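Flavocytochrome C3 fumarate reductase (Shewanella frigidimarina, PDB 1QO8) catalyses in vitro the essentially unidirectional reduction of fumarate to succinate, using one FAD and four covalently bound c-type hemes per subunit of a homodimer. Local coordinates at residues T172-A177 against W217-G222; A208-D213 against T548-R553; T441-A446 against M451-L456. One frame throughout, in Å; residues are numbered along the deposited sequence.

Contact 1. Residues T172-A177 against W217-G222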
loop_
_atom_site.group_PDB
_atom_site.type_symbol
_atom_site.label_atom_id
_atom_site.label_comp_id
_atom_site.label_asym_id
_atom_site.label_seq_id
_atom_site.Cartn_x
_atom_site.Cartn_y
_atom_site.Cartn_z
ATOM N N THR A 172 -10.610 30.177 -18.775
ATOM C CA THR A 172 -9.814 30.372 -20.010
ATOM C C THR A 172 -10.564 31.253 -20.987
ATOM O O THR A 172 -11.775 31.495 -20.986
ATOM C CB THR A 172 -9.457 29.038 -20.690
ATOM O OG1 THR A 172 -10.682 28.447 -21.121
ATOM C CG2 THR A 172 -8.705 28.115 -19.739
ATOM N N LYS A 173 -9.808 31.719 -21.970
ATOM C CA LYS A 173 -10.459 32.459 -23.065
ATOM C C LYS A 173 -11.335 31.503 -23.859
ATOM O O LYS A 173 -12.316 31.992 -24.451
ATOM C CB LYS A 173 -9.373 33.158 -23.851
ATOM C CG LYS A 173 -8.501 32.244 -24.669
ATOM C CD LYS A 173 -7.567 33.059 -25.543
ATOM C CE LYS A 173 -6.657 32.244 -26.422
ATOM N NZ LYS A 173 -7.282 31.770 -27.678
ATOM N N GLN A 174 -11.119 30.179 -23.905
ATOM C CA GLN A 174 -12.080 29.318 -24.616
ATOM C C GLN A 174 -13.434 29.270 -23.875
ATOM O O GLN A 174 -14.504 29.163 -24.490
ATOM C CB GLN A 174 -11.610 27.892 -24.887
ATOM C CG GLN A 174 -10.446 27.704 -25.837
ATOM C CD GLN A 174 -9.102 28.125 -25.289
ATOM O OE1 GLN A 174 -8.852 28.459 -24.113
ATOM N NE2 GLN A 174 -8.116 28.128 -26.171
ATOM N N GLN A 175 -13.394 29.428 -22.550
ATOM C CA GLN A 175 -14.635 29.445 -21.801
ATOM C C GLN A 175 -15.318 30.787 -22.084
ATOM O O GLN A 175 -16.526 30.716 -22.282
ATOM C CB GLN A 175 -14.487 29.121 -20.331
ATOM C CG GLN A 175 -14.191 27.658 -19.984
ATOM C CD GLN A 175 -14.094 27.440 -18.485
ATOM O OE1 GLN A 175 -13.486 28.255 -17.821
ATOM N NE2 GLN A 175 -14.692 26.407 -17.913
ATOM N N THR A 176 -14.610 31.893 -22.231
ATOM C CA THR A 176 -15.282 33.166 -22.402
ATOM C C THR A 176 -15.824 33.300 -23.843
ATOM O O THR A 176 -16.780 34.016 -24.064
ATOM C CB THR A 176 -14.478 34.458 -22.166
ATOM O OG1 THR A 176 -13.650 34.642 -23.314
ATOM C CG2 THR A 176 -13.663 34.447 -20.914
ATOM N N ALA A 177 -15.227 32.595 -24.785
ATOM C CA ALA A 177 -15.668 32.633 -26.166
ATOM C C ALA A 177 -16.942 31.820 -26.285
ATOM O O ALA A 177 -17.719 32.101 -27.197
ATOM C CB ALA A 177 -14.631 32.131 -27.152
ATOM N N TRP A 217 0.262 28.442 -21.339
ATOM C CA TRP A 217 1.619 27.937 -21.516
ATOM C C TRP A 217 1.710 26.967 -22.656
ATOM O O TRP A 217 2.593 27.070 -23.488
ATOM C CB TRP A 217 2.072 27.343 -20.180
ATOM C CG TRP A 217 3.192 26.335 -20.271
ATOM C CD1 TRP A 217 3.147 24.991 -20.138
ATOM C CD2 TRP A 217 4.554 26.658 -20.565
ATOM N NE1 TRP A 217 4.402 24.415 -20.297
ATOM C CE2 TRP A 217 5.295 25.454 -20.543
ATOM C CE3 TRP A 217 5.223 27.861 -20.816
ATOM C CZ2 TRP A 217 6.650 25.438 -20.775
ATOM C CZ3 TRP A 217 6.579 27.827 -21.034
ATOM C CH2 TRP A 217 7.282 26.621 -21.056
ATOM N N LEU A 218 0.813 25.966 -22.776
ATOM C CA LEU A 218 0.939 25.057 -23.936
ATOM C C LEU A 218 0.704 25.770 -25.272
ATOM O O LEU A 218 1.330 25.405 -26.287
ATOM C CB LEU A 218 0.030 23.852 -23.741
ATOM C CG LEU A 218 0.369 22.977 -22.506
ATOM C CD1 LEU A 218 -0.750 22.000 -22.187
ATOM C CD2 LEU A 218 1.687 22.250 -22.714
ATOM N N GLU A 219 -0.269 26.679 -25.290
ATOM C CA GLU A 219 -0.575 27.533 -26.402
ATOM C C GLU A 219 0.586 28.471 -26.775
ATOM O O GLU A 219 0.857 28.487 -27.962
ATOM C CB GLU A 219 -1.764 28.503 -26.133
ATOM C CG GLU A 219 -3.016 27.598 -26.185
ATOM C CD GLU A 219 -4.199 28.356 -25.637
ATOM O OE1 GLU A 219 -3.988 29.133 -24.675
ATOM O OE2 GLU A 219 -5.301 28.229 -26.198
ATOM N N SER A 220 1.278 29.053 -25.813
ATOM C CA SER A 220 2.497 29.768 -26.192
ATOM C C SER A 220 3.472 28.859 -26.925
ATOM O O SER A 220 4.310 29.390 -27.650
ATOM C CB SER A 220 3.251 30.383 -25.033
ATOM O OG SER A 220 3.652 29.444 -24.044
ATOM N N LEU A 221 3.461 27.540 -26.810
ATOM C CA LEU A 221 4.430 26.691 -27.458
ATOM C C LEU A 221 3.834 26.260 -28.773
ATOM O O LEU A 221 4.573 25.500 -29.375
ATOM C CB LEU A 221 4.745 25.446 -26.589
ATOM C CG LEU A 221 5.151 25.768 -25.139
ATOM C CD1 LEU A 221 5.462 24.530 -24.264
ATOM C CD2 LEU A 221 6.330 26.749 -25.103
ATOM N N GLY A 222 2.572 26.624 -29.105
ATOM C CA GLY A 222 2.073 26.224 -30.402
ATOM C C GLY A 222 0.928 25.211 -30.368
ATOM O O GLY A 222 0.446 24.825 -31.450
HETATM O O HOH W 1 -6.218 29.688 -23.144
#
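Gln174 NE2 is gripped by two acids, donating to Glu219 OE2 at 2.8 Å across residues 172-177 and 217-222 and also to Asp226 OD1, outside the pair. The bond to Glu219 is moderately bent, with 147° at the hydrogen. Its acceptor lies close to the amide plane, and OE2 is met nearly along its C-O axis. The two side chains arrive from opposite directions, and amide and carboxylate are twisted 36° apart. Gln174 turns its amide into this position by a bend at chi2 (72°), whereas Glu219 spans its share of the gap with an extended chain. A water closes a ring, donating both to Gln174 OE1, at 3.1 Å, and to Glu219 OE1, at 2.8 Å, so each end of the amide is tied to its own carboxylate oxygen. Within the flavoprotein-like region, this polar bridge joins the short helix 173-177 to the C-terminal end of helix 201-220, where Gly222, with positive phi, forms a Schellman motif. Thr172 is the N-cap of the short helix: its OG1 accepts from Gln175 N at 3.2 Å. Lys173 NZ stands 4.3 Å from Glu219 OE2, beyond a salt bridge, and the Lys173 side chain also touches Asp226, so its charge may partly offset those of the two neighbouring acids.

Contact 2. Residues A208-D213 against T548-R553. With FAD (flavin-adenine dinucleotide), chain G.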
loop_
_atom_site.group_PDB
_atom_site.type_symbol
_atom_site.label_atom_id
_atom_site.label_comp_id
_atom_site.label_asym_id
_atom_site.label_seq_id
_atom_site.Cartn_x
_atom_site.Cartn_y
_atom_site.Cartn_z
ATOM N N ALA A 208 -6.579 23.858 -9.734
ATOM C CA ALA A 208 -7.610 24.746 -10.233
ATOM C C ALA A 208 -7.031 26.117 -10.584
ATOM O O ALA A 208 -7.250 26.627 -11.674
ATOM C CB ALA A 208 -8.758 24.969 -9.234
ATOM N N GLU A 209 -6.247 26.685 -9.676
ATOM C CA GLU A 209 -5.807 28.053 -9.815
ATOM C C GLU A 209 -4.896 28.281 -10.998
ATOM O O GLU A 209 -4.883 29.385 -11.525
ATOM C CB GLU A 209 -5.076 28.494 -8.541
ATOM C CG GLU A 209 -6.126 28.850 -7.475
ATOM C CD GLU A 209 -5.459 29.170 -6.143
ATOM O OE1 GLU A 209 -4.259 28.926 -5.958
ATOM O OE2 GLU A 209 -6.200 29.689 -5.272
ATOM N N GLN A 210 -4.104 27.298 -11.402
ATOM C CA GLN A 210 -3.046 27.453 -12.373
ATOM C C GLN A 210 -3.315 26.751 -13.694
ATOM O O GLN A 210 -2.466 26.647 -14.569
ATOM C CB GLN A 210 -1.756 26.905 -11.717
ATOM C CG GLN A 210 -1.170 27.994 -10.819
ATOM C CD GLN A 210 -0.057 27.524 -9.919
ATOM O OE1 GLN A 210 -0.042 27.876 -8.737
ATOM N NE2 GLN A 210 0.934 26.771 -10.417
ATOM N N SER A 211 -4.474 26.182 -13.844
ATOM C CA SER A 211 -4.922 25.414 -14.988
ATOM C C SER A 211 -5.064 26.301 -16.213
ATOM O O SER A 211 -4.550 25.826 -17.238
ATOM C CB SER A 211 -6.206 24.668 -14.673
ATOM O OG SER A 211 -7.302 25.457 -14.254
ATOM N N ALA A 212 -5.650 27.507 -16.134
ATOM C CA ALA A 212 -5.684 28.377 -17.314
ATOM C C ALA A 212 -4.310 28.798 -17.805
ATOM O O ALA A 212 -3.943 28.771 -18.980
ATOM C CB ALA A 212 -6.457 29.691 -16.977
ATOM N N ASP A 213 -3.443 29.194 -16.876
ATOM C CA ASP A 213 -2.033 29.463 -17.119
ATOM C C ASP A 213 -1.356 28.272 -17.781
ATOM O O ASP A 213 -0.672 28.548 -18.741
ATOM C CB ASP A 213 -1.304 29.765 -15.809
ATOM C CG ASP A 213 -0.366 30.942 -15.994
ATOM O OD1 ASP A 213 -0.337 31.690 -17.001
ATOM O OD2 ASP A 213 0.335 31.147 -14.990
ATOM N N THR A 548 -0.302 17.026 -14.974
ATOM C CA THR A 548 1.060 16.921 -15.538
ATOM C C THR A 548 1.561 18.295 -15.960
ATOM O O THR A 548 2.750 18.592 -15.743
ATOM C CB THR A 548 1.155 15.943 -16.725
ATOM O OG1 THR A 548 0.375 16.512 -17.810
ATOM C CG2 THR A 548 0.583 14.577 -16.381
ATOM N N VAL A 549 0.658 19.198 -16.401
ATOM C CA VAL A 549 1.141 20.511 -16.786
ATOM C C VAL A 549 1.409 21.365 -15.543
ATOM O O VAL A 549 2.467 21.968 -15.345
ATOM C CB VAL A 549 0.180 21.271 -17.728
ATOM C CG1 VAL A 549 0.722 22.648 -18.028
ATOM C CG2 VAL A 549 0.025 20.453 -19.021
ATOM N N VAL A 550 0.420 21.493 -14.691
ATOM C CA VAL A 550 0.542 22.398 -13.564
ATOM C C VAL A 550 1.689 21.934 -12.631
ATOM O O VAL A 550 2.463 22.766 -12.172
ATOM C CB VAL A 550 -0.774 22.445 -12.803
ATOM C CG1 VAL A 550 -0.629 23.063 -11.425
ATOM C CG2 VAL A 550 -1.848 23.206 -13.579
ATOM N N PHE A 551 1.739 20.663 -12.241
ATOM C CA PHE A 551 2.715 20.283 -11.221
ATOM C C PHE A 551 4.025 19.951 -11.917
ATOM O O PHE A 551 5.095 19.942 -11.306
ATOM C CB PHE A 551 2.201 19.128 -10.337
ATOM C CG PHE A 551 1.220 19.656 -9.310
ATOM C CD1 PHE A 551 1.653 20.394 -8.217
ATOM C CD2 PHE A 551 -0.142 19.425 -9.490
ATOM C CE1 PHE A 551 0.731 20.940 -7.341
ATOM C CE2 PHE A 551 -1.058 19.951 -8.586
ATOM C CZ PHE A 551 -0.633 20.713 -7.516
ATOM N N GLY A 552 3.973 19.569 -13.207
ATOM C CA GLY A 552 5.209 19.354 -13.969
ATOM C C GLY A 552 5.984 20.665 -13.983
ATOM O O GLY A 552 7.213 20.635 -13.759
ATOM N N ARG A 553 5.276 21.802 -14.114
ATOM C CA ARG A 553 5.962 23.077 -14.249
ATOM C C ARG A 553 6.409 23.510 -12.826
ATOM O O ARG A 553 7.448 24.134 -12.689
ATOM C CB ARG A 553 5.083 24.210 -14.804
ATOM C CG ARG A 553 4.529 23.979 -16.218
ATOM C CD ARG A 553 3.461 24.997 -16.586
ATOM N NE ARG A 553 4.100 26.299 -16.866
ATOM C CZ ARG A 553 3.401 27.439 -16.861
ATOM N NH1 ARG A 553 2.084 27.514 -16.611
ATOM N NH2 ARG A 553 4.040 28.560 -17.170
HETATM P PA FAD G . 3.475 9.407 -18.663
HETATM O O1A FAD G . 2.919 10.215 -19.795
HETATM O O2A FAD G . 3.240 8.076 -18.576
HETATM O O5B FAD G . 5.000 9.359 -19.041
HETATM C C5B FAD G . 6.044 8.825 -18.127
HETATM C C4B FAD G . 7.420 8.728 -18.959
HETATM O O4B FAD G . 8.395 8.184 -17.941
HETATM C C3B FAD G . 7.357 7.588 -20.029
HETATM O O3B FAD G . 7.544 7.892 -21.337
HETATM C C2B FAD G . 8.104 6.371 -19.372
HETATM O O2B FAD G . 8.786 5.496 -20.304
HETATM C C1B FAD G . 9.154 7.113 -18.631
HETATM N N9A FAD G . 9.712 6.354 -17.505
HETATM C C8A FAD G . 9.070 5.497 -16.646
HETATM N N7A FAD G . 9.895 4.900 -15.832
HETATM C C5A FAD G . 11.161 5.382 -16.154
HETATM C C6A FAD G . 12.503 5.051 -15.684
HETATM N N6A FAD G . 12.755 4.189 -14.738
HETATM N N1A FAD G . 13.492 5.780 -16.259
HETATM C C2A FAD G . 13.290 6.638 -17.317
HETATM N N3A FAD G . 12.086 6.983 -17.825
HETATM C C4A FAD G . 11.084 6.295 -17.213
HETATM N N1 FAD G . -6.177 12.026 -18.443
HETATM C C2 FAD G . -6.737 13.187 -18.651
HETATM O O2 FAD G . -6.816 14.103 -17.900
HETATM N N3 FAD G . -7.361 13.524 -19.890
HETATM C C4 FAD G . -7.320 12.535 -20.867
HETATM O O4 FAD G . -7.867 12.728 -21.916
HETATM C C4X FAD G . -6.743 11.223 -20.583
HETATM N N5 FAD G . -6.771 10.258 -21.514
HETATM C C5X FAD G . -6.170 9.064 -21.297
HETATM C C6 FAD G . -6.222 8.107 -22.319
HETATM C C7 FAD G . -5.614 6.889 -22.132
HETATM C C7M FAD G . -5.622 5.815 -23.173
HETATM C C8 FAD G . -4.905 6.656 -20.899
HETATM C C8M FAD G . -4.177 5.359 -20.714
HETATM C C9 FAD G . -4.826 7.603 -19.911
HETATM C C9A FAD G . -5.442 8.822 -20.068
HETATM N N10 FAD G . -5.459 9.858 -19.113
HETATM C C10 FAD G . -6.080 11.028 -19.328
HETATM C "C1'" FAD G . -4.457 9.855 -18.001
HETATM C "C2'" FAD G . -3.285 10.835 -18.343
HETATM O "O2'" FAD G . -3.097 10.564 -19.773
HETATM C "C3'" FAD G . -2.030 10.221 -17.674
HETATM O "O3'" FAD G . -2.207 10.129 -16.254
HETATM C "C4'" FAD G . -0.931 11.336 -17.688
HETATM O "O4'" FAD G . -0.623 11.494 -19.107
HETATM C "C5'" FAD G . 0.331 10.700 -17.003
HETATM O "O5'" FAD G . 1.479 11.677 -17.416
HETATM P P FAD G . 2.907 11.546 -16.855
HETATM O O1P FAD G . 3.659 12.702 -17.473
HETATM O O2P FAD G . 2.716 11.461 -15.476
HETATM O O3P FAD G . 3.309 10.217 -17.271
HETATM O O HOH W 2 1.913 25.371 -12.670
HETATM O O HOH W 3 0.247 25.756 -15.029
#
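With chi1 of 165°, Val550 sets CG1 anti to its backbone N and CG2 anti to its carbonyl carbon, and both methyls touch Gln210 CB. CG1, 4.0 Å from that CB of Gln210, also approaches Gln210 NE2, while CG2 reaches on to the backbone, 3.6 Å from Gln210 O. The Gln210 and Val550 side chains cross at about a right angle. Beyond CG the Gln210 chain is extended (chi2 169°), which carries its amide past the valine to a water that accepts from Gln210 NE2 at 2.8 Å and donates to Val550 O at 2.7 Å. This is a crossing of two helices of the flavoprotein-like region, 201-220 and 543-563: the local axes approach to 9.1 Å at 97°, almost perpendicular. Helix 201-220 is kinked here, the N atoms of Ala212 and Asp213 lacking bonds to the preceding turn. Near the kink, a second water donates to Gln210 O and accepts from Arg553 NH1 at 3.0 Å, joining a backbone carbonyl to the guanidinium. The same NH1 stands 3.6 Å from Asp213 O, in an oblique approach, with the Asp213 carboxylate slightly farther off and not in a salt bridge. Arg553 also makes a cation-pi contact with Trp217, so its charged end is engaged from more than one residue of helix 201-220. At the other end of the 548-553 segment, Thr548 belongs to the FAD pocket: its CG2 lies 3.2 Å from FAD O5', and its OG1 is hydrogen-bonded to Ile545 O and Ser131 OG.

Contact 3. Residues T441-A446 against M451-L456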
loop_
_atom_site.group_PDB
_atom_site.type_symbol
_atom_site.label_atom_id
_atom_site.label_comp_id
_atom_site.label_asym_id
_atom_site.label_seq_id
_atom_site.Cartn_x
_atom_site.Cartn_y
_atom_site.Cartn_z
ATOM N N THR A 441 -23.773 -13.926 -41.211
ATOM C CA THR A 441 -24.895 -14.417 -40.449
ATOM C C THR A 441 -24.433 -14.518 -38.974
ATOM O O THR A 441 -23.226 -14.418 -38.690
ATOM C CB THR A 441 -25.327 -15.818 -40.925
ATOM O OG1 THR A 441 -24.295 -16.704 -40.522
ATOM C CG2 THR A 441 -25.419 -16.002 -42.453
ATOM N N VAL A 442 -25.378 -14.673 -38.062
ATOM C CA VAL A 442 -25.110 -14.775 -36.635
ATOM C C VAL A 442 -24.269 -15.992 -36.328
ATOM O O VAL A 442 -23.332 -15.930 -35.533
ATOM C CB VAL A 442 -26.405 -14.778 -35.808
ATOM C CG1 VAL A 442 -26.225 -15.091 -34.330
ATOM C CG2 VAL A 442 -27.054 -13.399 -35.982
ATOM N N GLU A 443 -24.559 -17.140 -36.903
ATOM C CA GLU A 443 -23.692 -18.309 -36.872
ATOM C C GLU A 443 -22.270 -18.160 -37.387
ATOM O O GLU A 443 -21.303 -18.664 -36.767
ATOM C CB GLU A 443 -24.407 -19.397 -37.734
ATOM C CG GLU A 443 -23.978 -20.803 -37.344
ATOM C CD GLU A 443 -24.481 -21.872 -38.301
ATOM O OE1 GLU A 443 -25.696 -21.991 -38.574
ATOM O OE2 GLU A 443 -23.665 -22.653 -38.821
ATOM N N GLN A 444 -22.050 -17.537 -38.554
ATOM C CA GLN A 444 -20.683 -17.167 -38.921
ATOM C C GLN A 444 -20.015 -16.301 -37.846
ATOM O O GLN A 444 -18.861 -16.528 -37.521
ATOM C CB GLN A 444 -20.606 -16.516 -40.295
ATOM C CG GLN A 444 -20.999 -17.430 -41.470
ATOM C CD GLN A 444 -21.317 -16.610 -42.715
ATOM O OE1 GLN A 444 -20.596 -16.607 -43.720
ATOM N NE2 GLN A 444 -22.360 -15.790 -42.687
ATOM N N LEU A 445 -20.636 -15.267 -37.293
ATOM C CA LEU A 445 -20.047 -14.424 -36.263
ATOM C C LEU A 445 -19.628 -15.339 -35.101
ATOM O O LEU A 445 -18.574 -15.220 -34.512
ATOM C CB LEU A 445 -21.078 -13.430 -35.690
ATOM C CG LEU A 445 -20.623 -12.049 -35.191
ATOM C CD1 LEU A 445 -21.412 -11.532 -34.009
ATOM C CD2 LEU A 445 -19.118 -11.806 -35.080
ATOM N N ALA A 446 -20.517 -16.274 -34.700
ATOM C CA ALA A 446 -20.265 -17.152 -33.564
ATOM C C ALA A 446 -19.033 -18.024 -33.818
ATOM O O ALA A 446 -18.224 -18.227 -32.907
ATOM C CB ALA A 446 -21.489 -18.003 -33.266
ATOM N N MET A 451 -17.920 -18.335 -30.069
ATOM C CA MET A 451 -19.104 -18.548 -29.216
ATOM C C MET A 451 -19.789 -19.856 -29.598
ATOM O O MET A 451 -19.581 -20.348 -30.736
ATOM C CB MET A 451 -20.047 -17.341 -29.373
ATOM C CG MET A 451 -19.443 -16.026 -28.866
ATOM S SD MET A 451 -20.585 -14.668 -29.142
ATOM C CE MET A 451 -19.681 -13.356 -29.872
ATOM N N LYS A 452 -20.629 -20.386 -28.744
ATOM C CA LYS A 452 -21.506 -21.529 -29.122
ATOM C C LYS A 452 -22.556 -21.038 -30.111
ATOM O O LYS A 452 -23.283 -20.088 -29.793
ATOM C CB LYS A 452 -22.188 -22.091 -27.889
ATOM C CG LYS A 452 -21.209 -22.596 -26.810
ATOM C CD LYS A 452 -21.931 -23.563 -25.888
ATOM C CE LYS A 452 -21.192 -23.928 -24.606
ATOM N NZ LYS A 452 -22.034 -24.442 -23.482
ATOM N N VAL A 453 -22.688 -21.630 -31.261
ATOM C CA VAL A 453 -23.705 -21.347 -32.255
ATOM C C VAL A 453 -25.108 -21.339 -31.669
ATOM O O VAL A 453 -25.851 -20.386 -31.800
ATOM C CB VAL A 453 -23.616 -22.400 -33.388
ATOM C CG1 VAL A 453 -24.819 -22.238 -34.323
ATOM C CG2 VAL A 453 -22.316 -22.210 -34.167
ATOM N N ALA A 454 -25.478 -22.354 -30.902
ATOM C CA ALA A 454 -26.825 -22.418 -30.305
ATOM C C ALA A 454 -27.078 -21.411 -29.201
ATOM O O ALA A 454 -28.141 -20.778 -28.991
ATOM C CB ALA A 454 -27.025 -23.878 -29.887
ATOM N N ASP A 455 -26.063 -21.175 -28.377
ATOM C CA ASP A 455 -26.215 -20.119 -27.349
ATOM C C ASP A 455 -26.340 -18.734 -28.005
ATOM O O ASP A 455 -27.288 -18.009 -27.656
ATOM C CB ASP A 455 -25.109 -20.189 -26.321
ATOM C CG ASP A 455 -25.031 -21.464 -25.533
ATOM O OD1 ASP A 455 -25.380 -22.588 -25.973
ATOM O OD2 ASP A 455 -24.621 -21.363 -24.353
ATOM N N LEU A 456 -25.500 -18.382 -28.963
ATOM C CA LEU A 456 -25.605 -17.050 -29.567
ATOM C C LEU A 456 -26.947 -16.837 -30.287
ATOM O O LEU A 456 -27.522 -15.760 -30.156
ATOM C CB LEU A 456 -24.513 -16.698 -30.576
ATOM C CG LEU A 456 -24.519 -15.250 -31.067
ATOM C CD1 LEU A 456 -24.390 -14.196 -29.948
ATOM C CD2 LEU A 456 -23.439 -15.013 -32.087
#
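An apolar interface, Val442 and Ala446 packing on Leu456, forms a corner between two consecutive helices, 442-448 and 453-469, in the flavoprotein-like region, far from the annotated sites. The evidence lies in which methyls meet. Leu456 CD2 is the common meeting point: it sits 3.6 Å from Val442 CG1 and 3.8 Å from Ala446 CB, and Leu445 CD1 borders it more distantly. The Leu456 torsions, chi1 -172° and chi2 58°, together place CD2 there, and the side chain runs aslant to that of Val442. At the tight turn the CA atoms of Ala446 and Met451 are 4.7 Å apart, and Ala446 CB lies alongside the start of the second helix, 4.1 Å from Val453 CA. Toward the exposed side, Glu443 CG runs aslant against Val453, 3.4 Å from Val453 CG1, while the Glu443 carboxylate turns to a salt bridge with Lys447. The turn is tied by Met451 N donating to Ala446 O at 2.9 Å, a weak bond with only 129° at the hydrogen; the same carbonyl accepts from Thr449 OG1. Thr441 caps the first helix with its side chain, OG1 accepting almost straight from Gln444 N and also from Gln444 NE2; Lys452 holds the N-cap position of the second. Beneath the pair, Val442 and Leu445 touch Tyr489 of strand 489-505, and Met451 touches Trp413 and Ile415 of strand 412-417, so the corner is seated on the mixed sheet. Cohesion across the corner thus rests chiefly on methyl packing, with the direct polar component limited to one bent backbone bond and the charge of Glu443 paired within its own helix.

Following the chain from the N terminus, contact 1 opens at 172-177 and closes a largely helical loop of 39 residues at 217-222. Contact 2 starts within that loop, at 208-213, and closes only at 548-553 near the C terminus, so the two cross. Both use helix 201-220, linking helix 173-177 on one hand to helix 543-563 on the other; their centres are 13 Å apart, and they touch where Leu218 packs on Val549 and Thr172 on Ala212. Contact 3 is a short local closure, 441-446 with 451-456, joining helices 442-448 and 453-469; it falls within contact 2's long span and after contact 1. Centre to centre, it lies 51 Å from either of the others.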